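Local coordinates for protein methyl-coenzyme M reductase gamma subunit (Methermicoccus shengliensis DSM 18856, PDB 7NKG) that probably takes part, as the gamma subunit of methyl-coenzyme M reductase, in the factor 430-dependent reduction of methyl-coenzyme M that releases methane, at residues R177-T182 with D195-L200. Sequence-based numbering, arbitrary orientation.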
# COMPACT_ATOMS: atom_id res chain seq x y z
N ARG C 177 45.20 -21.35 14.12
CA ARG C 177 45.32 -22.79 13.98
C ARG C 177 46.34 -23.35 14.95
O ARG C 177 47.15 -22.61 15.50
CB ARG C 177 45.70 -23.15 12.53
CG ARG C 177 47.16 -22.87 12.16
CD ARG C 177 47.35 -22.70 10.66
NE ARG C 177 46.75 -21.44 10.19
CZ ARG C 177 47.28 -20.23 10.31
NH1 ARG C 177 46.64 -19.16 9.86
NH2 ARG C 177 48.49 -20.07 10.87
N LEU C 178 46.29 -24.66 15.16
CA LEU C 178 47.21 -25.34 16.04
C LEU C 178 48.45 -25.60 15.20
O LEU C 178 48.38 -26.33 14.21
CB LEU C 178 46.56 -26.64 16.55
CG LEU C 178 47.34 -27.46 17.55
CD1 LEU C 178 47.48 -26.73 18.90
CD2 LEU C 178 46.65 -28.83 17.77
N GLU C 179 49.55 -24.89 15.53
CA GLU C 179 50.83 -24.96 14.84
C GLU C 179 51.90 -25.37 15.81
O GLU C 179 52.26 -24.57 16.68
CB GLU C 179 51.24 -23.58 14.31
CG GLU C 179 50.37 -23.04 13.21
CD GLU C 179 51.07 -22.02 12.33
OE1 GLU C 179 51.99 -21.32 12.83
OE2 GLU C 179 50.70 -21.93 11.14
N GLY C 180 52.40 -26.59 15.68
CA GLY C 180 53.47 -27.10 16.51
C GLY C 180 53.26 -26.97 18.00
O GLY C 180 54.10 -26.39 18.68
N GLY C 181 52.15 -27.51 18.50
CA GLY C 181 51.83 -27.55 19.92
C GLY C 181 51.26 -26.30 20.55
O GLY C 181 51.05 -26.28 21.77
N THR C 182 50.93 -25.26 19.76
CA THR C 182 50.31 -24.05 20.31
C THR C 182 49.36 -23.41 19.31
O THR C 182 49.48 -23.66 18.11
CB THR C 182 51.38 -23.02 20.73
OG1 THR C 182 50.78 -22.06 21.62
CG2 THR C 182 52.08 -22.36 19.52
N ASP C 195 51.51 -8.87 10.21
CA ASP C 195 52.96 -8.98 9.99
C ASP C 195 53.65 -9.66 11.21
O ASP C 195 54.86 -9.55 11.38
CB ASP C 195 53.58 -7.61 9.67
CG ASP C 195 53.49 -6.53 10.73
OD1 ASP C 195 52.88 -6.79 11.79
OD2 ASP C 195 54.00 -5.42 10.49
N ARG C 196 52.87 -10.41 12.03
CA ARG C 196 53.36 -11.10 13.21
C ARG C 196 52.53 -12.37 13.45
O ARG C 196 51.43 -12.54 12.91
CB ARG C 196 53.21 -10.17 14.44
CG ARG C 196 51.74 -9.91 14.86
CD ARG C 196 51.64 -9.08 16.11
NE ARG C 196 52.08 -7.70 15.88
CZ ARG C 196 52.57 -6.88 16.82
NH1 ARG C 196 52.67 -7.28 18.08
NH2 ARG C 196 52.95 -5.65 16.50
N LYS C 197 53.06 -13.24 14.30
CA LYS C 197 52.38 -14.43 14.76
C LYS C 197 52.04 -14.14 16.22
O LYS C 197 52.93 -13.73 16.98
CB LYS C 197 53.29 -15.67 14.66
CG LYS C 197 53.33 -16.26 13.28
CD LYS C 197 54.30 -17.44 13.14
CE LYS C 197 54.31 -18.50 14.26
NZ LYS C 197 54.77 -19.85 13.81
N VAL C 198 50.77 -14.28 16.60
CA VAL C 198 50.37 -14.08 17.99
C VAL C 198 50.14 -15.46 18.59
O VAL C 198 49.37 -16.26 18.04
CB VAL C 198 49.14 -13.15 18.14
CG1 VAL C 198 48.68 -13.09 19.59
CG2 VAL C 198 49.48 -11.75 17.63
N ASP C 199 50.83 -15.75 19.69
CA ASP C 199 50.74 -17.04 20.36
C ASP C 199 49.65 -17.00 21.43
O ASP C 199 49.83 -16.38 22.48
CB ASP C 199 52.10 -17.39 20.98
CG ASP C 199 52.21 -18.79 21.55
OD1 ASP C 199 51.16 -19.48 21.64
OD2 ASP C 199 53.33 -19.20 21.90
N LEU C 200 48.52 -17.68 21.16
CA LEU C 200 47.41 -17.78 22.12
C LEU C 200 47.52 -18.98 23.08
O LEU C 200 46.61 -19.20 23.87
CB LEU C 200 46.07 -17.79 21.38
CG LEU C 200 45.79 -16.61 20.44
CD1 LEU C 200 44.40 -16.75 19.82
CD2 LEU C 200 45.90 -15.26 21.15
O HOH W 1 52.43 -21.80 23.78
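Thr182 holds OG1 anti to its own nitrogen (chi1 -163°) and Asp199 swings its carboxylate the same way (chi1 -172°), which brings hydroxyl and acid together where the two side chains cross at about a right angle. Thr182 OG1 donates a short bond of 2.6 Å to Asp199 OD1, reaching the syn side of that oxygen, 20° out of the carboxylate plane. The same OD1 also accepts a hydrogen bond from the backbone N of Gly201, while a water donates to Thr182 OG1 and, weakly, to Asp199 OD2. A valine in place of Thr182 would probably leave OD1 without its hydroxyl donor and the bridging water without its acceptor on this side. A second, looser link illustrates how a short neutral-to-charged bond and a longer salt bridge can tie surface strands side by side: the bent lysine chain places Lys197 NZ 3.3 Å from Glu179 OE1, their hydrogen bond weak. Arg177 NH2 meets Glu179 OE2 at 2.9 Å from above the carboxylate plane. In this three-stranded antiparallel sheet, the type I' turn from Glu179 to Thr182 joins strand 176-179 to central strand 182-187. Thr182-Asp199 ties the turn end of that central strand to strand 193-201; Glu179-Lys197 reaches past it, from one outer strand to the other. Spread between two cations, the Glu179 carboxylate is likely to stay ionised.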